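Local atomic coordinates of aldo-keto Reductase, OXIDOREDUCTASE (Salmonella typhimurium, PDB entry 5T79), a protein that binds NADPH and probably acts as an aldo-keto reductase that reduces aldehydes, among them 3-hydroxybutanal, which it converts to 1,3-butanediol. Residues L30-F36 / L48-A52; L146-K151 / I181-L185; L269-R273 / E320-I324. All coordinates share one frame; numbering follows the deposited sequence.

Interaction 1: residues L30-F36 / L48-A52; sequences LGLWHNF and LLQRA. With NDP (NADPH dihydro-nicotinamide-adenine-dinucleotide phosphate), chain E.
The carbonyl O of Leu48 accepts the helical hydrogen bond from Ala52 N at 2.9 Å, and Leu30 presses its CD2 methyl onto this turn. That methyl lies 4.1 Å from Ala52 CB and 4.0 Å from Leu49 CD2, the two leucine side chains crossing at about a right angle; with CG anti to its own backbone N (chi1 179°), Leu30 directs its CD2 branch at the helix. Phe36 turns the far end of its ring to the two helix leucines, CE2 3.6 Å from Leu49 CG and CZ 3.9 Å from Leu48 CD1, both obliquely. One face of the ring is covered from within the same segment by Leu32, whose CG sits above the ring centre. The contact across the segments is therefore apolar and buried, while segment 30-36 also borders the cofactor. Gly31 CA comes within 3.1 Å of the ribose atom O3D of NADPH, and the indole of Trp33 has His34 CE1 over one face and nicotinamide carbon C5N, 3.6 Å above the plane, over the opposite one, both offset toward the rim. The contact lies within the beta-alpha-beta unit formed by strand 24-31, helix 42-54 and strand 59-61. Phe60 of that last strand touches Leu30, Leu32, Leu49 and Ala52, Phe77 of helix 72-85 packs on Leu32 and Leu49, and Pro301 and Ile304 of helix 301-308 adjoin Leu48.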
loop_
_atom_site.group_PDB
_atom_site.type_symbol
_atom_site.label_atom_id
_atom_site.label_comp_id
_atom_site.label_asym_id
_atom_site.label_seq_id
_atom_site.Cartn_x
_atom_site.Cartn_y
_atom_site.Cartn_z
ATOM N N LEU A 30 -6.551 0.572 -0.127
ATOM C CA LEU A 30 -6.660 0.492 -1.584
ATOM C C LEU A 30 -5.552 1.287 -2.256
ATOM O O LEU A 30 -5.397 2.463 -1.969
ATOM C CB LEU A 30 -8.045 1.006 -2.067
ATOM C CG LEU A 30 -8.283 0.988 -3.604
ATOM C CD1 LEU A 30 -8.310 -0.455 -4.161
ATOM C CD2 LEU A 30 -9.546 1.772 -3.983
ATOM N N GLY A 31 -4.837 0.635 -3.172
ATOM C CA GLY A 31 -3.782 1.247 -3.971
ATOM C C GLY A 31 -4.284 1.687 -5.330
ATOM O O GLY A 31 -5.193 1.064 -5.889
ATOM N N LEU A 32 -3.699 2.771 -5.878
ATOM C CA LEU A 32 -4.139 3.343 -7.162
ATOM C C LEU A 32 -3.099 3.103 -8.286
ATOM O O LEU A 32 -3.139 3.776 -9.328
ATOM C CB LEU A 32 -4.458 4.854 -6.966
ATOM C CG LEU A 32 -5.863 5.161 -6.336
ATOM C CD1 LEU A 32 -5.909 4.817 -4.845
ATOM C CD2 LEU A 32 -6.242 6.629 -6.507
ATOM N N TRP A 33 -2.223 2.093 -8.101
ATOM C CA TRP A 33 -1.165 1.715 -9.067
ATOM C C TRP A 33 -1.760 1.391 -10.413
ATOM O O TRP A 33 -1.270 1.902 -11.412
ATOM C CB TRP A 33 -0.334 0.537 -8.543
ATOM C CG TRP A 33 0.823 0.099 -9.403
ATOM C CD1 TRP A 33 1.666 0.890 -10.124
ATOM C CD2 TRP A 33 1.343 -1.236 -9.505
ATOM N NE1 TRP A 33 2.635 0.121 -10.729
ATOM C CE2 TRP A 33 2.456 -1.188 -10.371
ATOM C CE3 TRP A 33 0.934 -2.480 -8.996
ATOM C CZ2 TRP A 33 3.172 -2.338 -10.740
ATOM C CZ3 TRP A 33 1.659 -3.618 -9.338
ATOM C CH2 TRP A 33 2.753 -3.542 -10.211
ATOM N N HIS A 34 -2.845 0.604 -10.447
ATOM C CA HIS A 34 -3.551 0.317 -11.695
ATOM C C HIS A 34 -5.012 0.681 -11.567
ATOM O O HIS A 34 -5.544 0.698 -10.450
ATOM C CB HIS A 34 -3.405 -1.176 -12.082
ATOM C CG HIS A 34 -1.996 -1.588 -12.413
ATOM N ND1 HIS A 34 -1.468 -2.782 -11.950
ATOM C CD2 HIS A 34 -1.042 -0.937 -13.121
ATOM C CE1 HIS A 34 -0.224 -2.825 -12.400
ATOM N NE2 HIS A 34 0.082 -1.735 -13.103
ATOM N N ASN A 35 -5.660 0.972 -12.718
ATOM C CA ASN A 35 -7.087 1.258 -12.916
ATOM C C ASN A 35 -7.512 2.683 -12.527
ATOM O O ASN A 35 -8.713 2.948 -12.448
ATOM C CB ASN A 35 -7.963 0.213 -12.190
ATOM C CG ASN A 35 -7.618 -1.182 -12.655
ATOM O OD1 ASN A 35 -7.826 -1.524 -13.810
ATOM N ND2 ASN A 35 -6.932 -1.952 -11.826
ATOM N N PHE A 36 -6.542 3.623 -12.366
ATOM C CA PHE A 36 -6.869 5.014 -12.048
ATOM C C PHE A 36 -6.230 5.993 -13.071
ATOM O O PHE A 36 -6.354 7.199 -12.906
ATOM C CB PHE A 36 -6.481 5.365 -10.577
ATOM C CG PHE A 36 -7.402 4.645 -9.604
ATOM C CD1 PHE A 36 -7.191 3.308 -9.279
ATOM C CD2 PHE A 36 -8.508 5.291 -9.059
ATOM C CE1 PHE A 36 -8.069 2.622 -8.439
ATOM C CE2 PHE A 36 -9.394 4.600 -8.220
ATOM C CZ PHE A 36 -9.161 3.270 -7.912
ATOM N N LEU A 48 -14.930 2.366 -7.665
ATOM C CA LEU A 48 -13.945 1.686 -6.774
ATOM C C LEU A 48 -13.693 2.506 -5.504
ATOM O O LEU A 48 -13.781 1.981 -4.395
ATOM C CB LEU A 48 -12.594 1.461 -7.516
ATOM C CG LEU A 48 -12.623 0.442 -8.655
ATOM C CD1 LEU A 48 -11.358 0.515 -9.514
ATOM C CD2 LEU A 48 -12.865 -0.967 -8.126
ATOM N N LEU A 49 -13.396 3.794 -5.656
ATOM C CA LEU A 49 -13.181 4.653 -4.491
ATOM C C LEU A 49 -14.436 4.727 -3.594
ATOM O O LEU A 49 -14.314 4.649 -2.382
ATOM C CB LEU A 49 -12.752 6.068 -4.912
ATOM C CG LEU A 49 -11.389 6.172 -5.600
ATOM C CD1 LEU A 49 -11.121 7.603 -6.049
ATOM C CD2 LEU A 49 -10.275 5.657 -4.700
ATOM N N GLN A 50 -15.630 4.873 -4.184
ATOM C CA GLN A 50 -16.856 4.965 -3.389
ATOM C C GLN A 50 -17.140 3.640 -2.674
ATOM O O GLN A 50 -17.537 3.658 -1.506
ATOM C CB GLN A 50 -18.052 5.368 -4.279
ATOM C CG GLN A 50 -17.960 6.835 -4.737
ATOM C CD GLN A 50 -19.157 7.239 -5.567
ATOM O OE1 GLN A 50 -20.147 6.533 -5.622
ATOM N NE2 GLN A 50 -19.126 8.415 -6.173
ATOM N N ARG A 51 -16.943 2.495 -3.365
ATOM C CA ARG A 51 -17.212 1.199 -2.707
ATOM C C ARG A 51 -16.223 0.972 -1.548
ATOM O O ARG A 51 -16.628 0.517 -0.461
ATOM C CB ARG A 51 -17.152 0.030 -3.701
ATOM C CG ARG A 51 -17.666 -1.322 -3.107
ATOM C CD ARG A 51 -19.146 -1.220 -2.727
ATOM N NE ARG A 51 -19.688 -2.474 -2.208
ATOM C CZ ARG A 51 -20.355 -2.599 -1.062
ATOM N NH1 ARG A 51 -20.544 -1.545 -0.274
ATOM N NH2 ARG A 51 -20.836 -3.778 -0.693
ATOM N N ALA A 52 -14.943 1.340 -1.764
ATOM C CA ALA A 52 -13.907 1.190 -0.741
ATOM C C ALA A 52 -14.278 1.978 0.529
ATOM O O ALA A 52 -14.312 1.391 1.612
ATOM C CB ALA A 52 -12.556 1.651 -1.276
HETATM P PA NDP E . -2.611 -7.033 -5.628
HETATM O O1A NDP E . -3.664 -6.945 -4.565
HETATM O O2A NDP E . -1.392 -7.835 -5.534
HETATM O O5B NDP E . -3.246 -7.453 -7.046
HETATM C C5B NDP E . -4.216 -6.521 -7.563
HETATM C C4B NDP E . -4.753 -6.975 -8.892
HETATM O O4B NDP E . -5.111 -8.373 -8.815
HETATM C C3B NDP E . -6.011 -6.228 -9.329
HETATM O O3B NDP E . -5.669 -5.121 -10.160
HETATM C C2B NDP E . -6.826 -7.295 -10.048
HETATM O O2B NDP E . -6.456 -7.385 -11.442
HETATM C C1B NDP E . -6.409 -8.583 -9.335
HETATM N N9A NDP E . -7.284 -8.984 -8.237
HETATM C C8A NDP E . -7.394 -8.411 -6.998
HETATM N N7A NDP E . -8.265 -8.998 -6.212
HETATM C C5A NDP E . -8.769 -10.027 -6.994
HETATM C C6A NDP E . -9.780 -10.984 -6.768
HETATM N N6A NDP E . -10.394 -11.156 -5.592
HETATM N N1A NDP E . -10.100 -11.810 -7.790
HETATM C C2A NDP E . -9.416 -11.715 -8.936
HETATM N N3A NDP E . -8.430 -10.872 -9.255
HETATM C C4A NDP E . -8.167 -10.034 -8.242
HETATM O O3 NDP E . -2.204 -5.500 -5.651
HETATM P PN NDP E . -1.054 -4.842 -6.547
HETATM O O1N NDP E . -1.884 -4.267 -7.635
HETATM O O2N NDP E . 0.078 -5.802 -6.882
HETATM O O5D NDP E . -0.273 -3.696 -5.701
HETATM C C5D NDP E . -0.904 -3.264 -4.465
HETATM C C4D NDP E . -0.714 -1.780 -4.252
HETATM O O4D NDP E . 0.607 -1.549 -3.728
HETATM C C3D NDP E . -0.813 -0.893 -5.480
HETATM O O3D NDP E . -2.170 -0.619 -5.793
HETATM C C2D NDP E . 0.044 0.319 -5.089
HETATM O O2D NDP E . -0.601 1.398 -4.414
HETATM C C1D NDP E . 1.120 -0.323 -4.208
HETATM N N1N NDP E . 2.363 -0.648 -4.937
HETATM C C2N NDP E . 3.533 -0.047 -4.471
HETATM C C3N NDP E . 4.732 -0.260 -5.038
HETATM C C7N NDP E . 5.972 0.187 -4.311
HETATM O O7N NDP E . 7.040 0.018 -4.920
HETATM N N7N NDP E . 5.917 0.771 -3.113
HETATM C C4N NDP E . 4.815 -0.978 -6.359
HETATM C C5N NDP E . 3.593 -1.790 -6.628
HETATM C C6N NDP E . 2.458 -1.608 -5.983
HETATM P P2B NDP E . -7.424 -7.484 -12.742
HETATM O O1X NDP E . -7.344 -6.365 -13.713
HETATM O O2X NDP E . -6.977 -8.817 -13.326
HETATM O O3X NDP E . -8.819 -7.691 -12.162
#

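Interaction 2: residues L146-K151 / I181-L185. With SO4 (sulfate ion), chain C.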
loop_
_atom_site.group_PDB
_atom_site.type_symbol
_atom_site.label_atom_id
_atom_site.label_comp_id
_atom_site.label_asym_id
_atom_site.label_seq_id
_atom_site.Cartn_x
_atom_site.Cartn_y
_atom_site.Cartn_z
ATOM N N LEU A 146 21.860 9.299 2.590
ATOM C CA LEU A 146 20.537 9.056 3.155
ATOM C C LEU A 146 20.074 10.271 3.989
ATOM O O LEU A 146 18.883 10.584 4.006
ATOM C CB LEU A 146 20.587 7.770 4.006
ATOM C CG LEU A 146 19.302 7.279 4.633
ATOM C CD1 LEU A 146 18.235 6.960 3.569
ATOM C CD2 LEU A 146 19.584 6.049 5.476
ATOM N N LYS A 147 21.009 10.975 4.629
ATOM C CA LYS A 147 20.667 12.154 5.439
ATOM C C LYS A 147 19.973 13.250 4.596
ATOM O O LYS A 147 19.081 13.917 5.116
ATOM C CB LYS A 147 21.915 12.729 6.127
ATOM C CG LYS A 147 21.612 13.767 7.207
ATOM C CD LYS A 147 21.799 13.228 8.615
ATOM C CE LYS A 147 21.371 14.244 9.645
ATOM N NZ LYS A 147 21.741 13.826 11.022
ATOM N N GLU A 148 20.399 13.468 3.330
ATOM C CA GLU A 148 19.763 14.494 2.498
ATOM C C GLU A 148 18.308 14.128 2.219
ATOM O O GLU A 148 17.411 14.985 2.313
ATOM C CB GLU A 148 20.520 14.706 1.162
ATOM C CG GLU A 148 19.796 15.684 0.228
ATOM C CD GLU A 148 20.482 15.955 -1.095
ATOM O OE1 GLU A 148 21.721 16.102 -1.104
ATOM O OE2 GLU A 148 19.777 16.101 -2.112
ATOM N N THR A 149 18.075 12.856 1.852
ATOM C CA THR A 149 16.721 12.386 1.546
ATOM C C THR A 149 15.816 12.499 2.777
ATOM O O THR A 149 14.673 12.938 2.668
ATOM C CB THR A 149 16.741 10.932 1.044
ATOM O OG1 THR A 149 17.680 10.823 -0.039
ATOM C CG2 THR A 149 15.360 10.504 0.539
ATOM N N MET A 150 16.335 12.097 3.938
ATOM C CA MET A 150 15.563 12.117 5.176
ATOM C C MET A 150 15.297 13.537 5.644
ATOM O O MET A 150 14.201 13.811 6.165
ATOM C CB MET A 150 16.259 11.300 6.272
ATOM C CG MET A 150 16.341 9.805 5.961
ATOM S SD MET A 150 14.784 8.897 5.682
ATOM C CE MET A 150 14.786 8.782 3.916
ATOM N N LYS A 151 16.284 14.433 5.473
ATOM C CA LYS A 151 16.122 15.849 5.804
ATOM C C LYS A 151 15.034 16.499 4.888
ATOM O O LYS A 151 14.311 17.386 5.359
ATOM C CB LYS A 151 17.452 16.590 5.677
ATOM C CG LYS A 151 17.396 18.011 6.237
ATOM C CD LYS A 151 18.763 18.535 6.600
ATOM C CE LYS A 151 19.240 18.082 7.958
ATOM N NZ LYS A 151 20.703 18.291 8.091
ATOM N N ILE A 181 17.793 8.126 11.648
ATOM C CA ILE A 181 18.043 9.498 11.174
ATOM C C ILE A 181 16.781 10.350 11.388
ATOM O O ILE A 181 16.883 11.448 11.932
ATOM C CB ILE A 181 18.539 9.542 9.697
ATOM C CG1 ILE A 181 20.000 9.013 9.593
ATOM C CG2 ILE A 181 18.454 10.971 9.114
ATOM C CD1 ILE A 181 20.425 8.616 8.157
ATOM N N LEU A 182 15.609 9.845 10.968
ATOM C CA LEU A 182 14.330 10.546 11.124
ATOM C C LEU A 182 13.999 10.763 12.595
ATOM O O LEU A 182 13.561 11.846 12.946
ATOM C CB LEU A 182 13.194 9.774 10.424
ATOM C CG LEU A 182 13.171 9.877 8.885
ATOM C CD1 LEU A 182 12.130 8.901 8.294
ATOM C CD2 LEU A 182 12.804 11.305 8.430
ATOM N N GLU A 183 14.237 9.761 13.456
ATOM C CA GLU A 183 13.997 9.898 14.902
ATOM C C GLU A 183 14.859 11.049 15.481
ATOM O O GLU A 183 14.346 11.887 16.231
ATOM C CB GLU A 183 14.296 8.565 15.613
ATOM C CG GLU A 183 14.206 8.613 17.139
ATOM C CD GLU A 183 12.872 8.990 17.758
ATOM O OE1 GLU A 183 11.820 8.703 17.144
ATOM O OE2 GLU A 183 12.878 9.530 18.888
ATOM N N ASP A 184 16.159 11.099 15.109
ATOM C CA ASP A 184 17.092 12.146 15.569
ATOM C C ASP A 184 16.661 13.520 15.045
ATOM O O ASP A 184 16.841 14.529 15.727
ATOM C CB ASP A 184 18.528 11.829 15.111
ATOM C CG ASP A 184 19.532 12.928 15.407
ATOM O OD1 ASP A 184 19.914 13.078 16.582
ATOM O OD2 ASP A 184 19.877 13.692 14.470
ATOM N N LEU A 185 16.108 13.560 13.829
ATOM C CA LEU A 185 15.632 14.810 13.229
ATOM C C LEU A 185 14.340 15.314 13.905
ATOM O O LEU A 185 14.051 16.504 13.844
ATOM C CB LEU A 185 15.412 14.653 11.716
ATOM C CG LEU A 185 16.681 14.622 10.838
ATOM C CD1 LEU A 185 16.320 14.297 9.372
ATOM C CD2 LEU A 185 17.457 15.952 10.917
HETATM S S SO4 C . 25.139 7.343 3.239
HETATM O O1 SO4 C . 25.472 8.720 3.623
HETATM O O2 SO4 C . 23.739 7.207 2.851
HETATM O O3 SO4 C . 25.385 6.460 4.388
HETATM O O4 SO4 C . 25.997 6.942 2.112
HETATM O O HOH W 1 19.394 12.572 11.987
#
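Met150 starts at the helix crossing, its CB 3.6 Å from Ile181 CG2 and also within contact of Leu182 CD2. The next atom, CG, still lies against the same Ile181 methyl. The chain then bends (chi2 -59°), which brings SD 3.7 Å from Leu182 CG and equally near that residue's CD1; beyond the sulfur the chain leads away from the 181-185 helix. On one side of Met150, Leu146 CD2 meets Ile181 CD1 at 3.8 Å; on the other, Leu185 CD1 rests on the backbone of Met150 and Lys151. On the polar side a water joins the two helices. This single molecule accepts from Lys147 NZ and donates to both Ile181 O and Asp184 OD2, each at 2.8 Å, bridging a lysine and a carboxylate whose direct salt bridge is long (NZ to OD2 3.9 Å). At the N-terminal end of helix 146-158, Leu146 N donates a nearly straight bond to O2 of a sulfate, probably from the crystallisation liquor. The segment axes approach to 10.0 Å and cross at -52°. Helix 146-158 follows barrel strand 132-137 and helix 172-185 follows the adjacent parallel strand 162-168, so two neighbouring outer helices pack here, with Tyr170 touching Leu146 and Met150.

Interaction 3: residues L269-R273 / E320-I324; sequences LAARR and ECAEI
The two helices that aldo-keto reductases add to the (beta/alpha)8 barrel, here 257-272 and 318-329, are linked by two salt bridges, Arg272 with Glu323 and Arg273 with Glu320. Arg272 and Glu323 come from opposite directions with their flat groups only 16° apart. NH2 of Arg272 reaches Glu323 OE2 at 2.8 Å, nearly along the C-O axis, although the bond is bent at the hydrogen (132°). A water lies at the guanidinium edge, accepting from Arg272 NE at 3.0 Å and donating to Glu323 OE1 at 2.7 Å, so each carboxylate oxygen is tied to the arginine, one directly and one through water. Between the two salt bridges of these added helices lies Leu269: its CD1 is 3.8 Å from Glu323 OE1, and CD2 packs tightly on Ile324 CG1 at 3.5 Å, the side chains crossing at about a right angle. The second bridge is straighter at the hydrogen (156°). NH1 of Arg273 donates to Glu320 OE2 at 3.0 Å; OE2 lies in the guanidinium plane but is met from above the carboxylate plane, while the same nitrogen bonds Arg315 O. Arg273 is further fixed by Gln275 OE1 at its NE and by a cation-pi contact with Phe316. Met280 and Trp284 of helix 277-285 touch Leu269 and Ile324, respectively.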
loop_
_atom_site.group_PDB
_atom_site.type_symbol
_atom_site.label_atom_id
_atom_site.label_comp_id
_atom_site.label_asym_id
_atom_site.label_seq_id
_atom_site.Cartn_x
_atom_site.Cartn_y
_atom_site.Cartn_z
ATOM N N LEU A 269 -6.499 -25.521 -0.384
ATOM C CA LEU A 269 -6.475 -25.241 1.058
ATOM C C LEU A 269 -7.483 -24.125 1.366
ATOM O O LEU A 269 -8.219 -24.241 2.342
ATOM C CB LEU A 269 -5.056 -24.885 1.568
ATOM C CG LEU A 269 -4.891 -24.324 3.018
ATOM C CD1 LEU A 269 -5.523 -25.205 4.068
ATOM C CD2 LEU A 269 -3.447 -24.148 3.358
ATOM N N ALA A 270 -7.542 -23.071 0.524
ATOM C CA ALA A 270 -8.506 -21.986 0.707
ATOM C C ALA A 270 -9.940 -22.546 0.634
ATOM O O ALA A 270 -10.768 -22.206 1.484
ATOM C CB ALA A 270 -8.282 -20.892 -0.336
ATOM N N ALA A 271 -10.197 -23.488 -0.307
ATOM C CA ALA A 271 -11.503 -24.150 -0.452
ATOM C C ALA A 271 -11.910 -24.893 0.824
ATOM O O ALA A 271 -13.065 -24.796 1.234
ATOM C CB ALA A 271 -11.480 -25.119 -1.620
ATOM N N ARG A 272 -10.958 -25.608 1.467
ATOM C CA ARG A 272 -11.220 -26.348 2.719
ATOM C C ARG A 272 -11.570 -25.382 3.841
ATOM O O ARG A 272 -12.325 -25.735 4.749
ATOM C CB ARG A 272 -10.013 -27.210 3.126
ATOM C CG ARG A 272 -9.850 -28.487 2.299
ATOM C CD ARG A 272 -8.783 -29.422 2.861
ATOM N NE ARG A 272 -7.416 -28.919 2.669
ATOM C CZ ARG A 272 -6.713 -29.061 1.550
ATOM N NH1 ARG A 272 -7.244 -29.665 0.495
ATOM N NH2 ARG A 272 -5.481 -28.588 1.472
ATOM N N ARG A 273 -11.038 -24.151 3.764
ATOM C CA ARG A 273 -11.302 -23.099 4.740
ATOM C C ARG A 273 -12.618 -22.339 4.434
ATOM O O ARG A 273 -13.061 -21.539 5.249
ATOM C CB ARG A 273 -10.119 -22.122 4.780
ATOM C CG ARG A 273 -8.834 -22.728 5.364
ATOM C CD ARG A 273 -7.641 -21.778 5.237
ATOM N NE ARG A 273 -7.938 -20.419 5.708
ATOM C CZ ARG A 273 -7.830 -20.013 6.971
ATOM N NH1 ARG A 273 -7.437 -20.861 7.918
ATOM N NH2 ARG A 273 -8.126 -18.764 7.298
ATOM N N GLU A 320 -1.965 -25.538 9.616
ATOM C CA GLU A 320 -2.236 -24.820 8.359
ATOM C C GLU A 320 -1.002 -24.064 7.857
ATOM O O GLU A 320 -0.723 -24.088 6.660
ATOM C CB GLU A 320 -3.415 -23.858 8.504
ATOM C CG GLU A 320 -4.754 -24.567 8.548
ATOM C CD GLU A 320 -5.947 -23.667 8.791
ATOM O OE1 GLU A 320 -5.906 -22.864 9.750
ATOM O OE2 GLU A 320 -6.933 -23.770 8.027
ATOM N N CYS A 321 -0.251 -23.418 8.760
ATOM C CA CYS A 321 0.966 -22.692 8.377
ATOM C C CYS A 321 2.047 -23.668 7.869
ATOM O O CYS A 321 2.737 -23.352 6.899
ATOM C CB CYS A 321 1.469 -21.838 9.533
ATOM S SG CYS A 321 0.373 -20.458 9.939
ATOM N N ALA A 322 2.127 -24.873 8.467
ATOM C CA ALA A 322 3.042 -25.936 8.041
ATOM C C ALA A 322 2.628 -26.456 6.656
ATOM O O ALA A 322 3.485 -26.674 5.801
ATOM C CB ALA A 322 3.049 -27.065 9.061
ATOM N N GLU A 323 1.307 -26.599 6.424
ATOM C CA GLU A 323 0.720 -27.036 5.151
ATOM C C GLU A 323 1.110 -26.074 4.016
ATOM O O GLU A 323 1.496 -26.519 2.934
ATOM C CB GLU A 323 -0.804 -27.100 5.280
ATOM C CG GLU A 323 -1.452 -28.156 4.412
ATOM C CD GLU A 323 -2.958 -28.258 4.516
ATOM O OE1 GLU A 323 -3.515 -28.032 5.617
ATOM O OE2 GLU A 323 -3.580 -28.609 3.490
ATOM N N ILE A 324 1.007 -24.763 4.288
ATOM C CA ILE A 324 1.339 -23.653 3.378
ATOM C C ILE A 324 2.828 -23.667 3.064
ATOM O O ILE A 324 3.180 -23.655 1.891
ATOM C CB ILE A 324 0.875 -22.301 3.990
ATOM C CG1 ILE A 324 -0.658 -22.177 3.891
ATOM C CG2 ILE A 324 1.577 -21.100 3.304
ATOM C CD1 ILE A 324 -1.328 -21.017 4.719
HETATM O O HOH W 2 -6.240 -28.056 5.275
#

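Overall arrangement
From the N terminus, the three contacts follow one another in series along the chain, none enclosing or crossing another. Interaction 1 closes the short connection after strand 24-31, bringing its end and the following cofactor-binding loop against helix 42-54. Interaction 2 spans 29 intervening residues, including strand 162-168, and joins two consecutive outer helices on the opposite side of the chain's centre. Interaction 3 closes the longest loop, 46 residues, holding helix 257-272 to helix 318-329 and so tying the two helices added outside the barrel, the last of the chain among them, to each other. The contacts do not touch: the centres of interactions 2 and 3 are about 43 Å apart, and interaction 1 alone reaches NADPH.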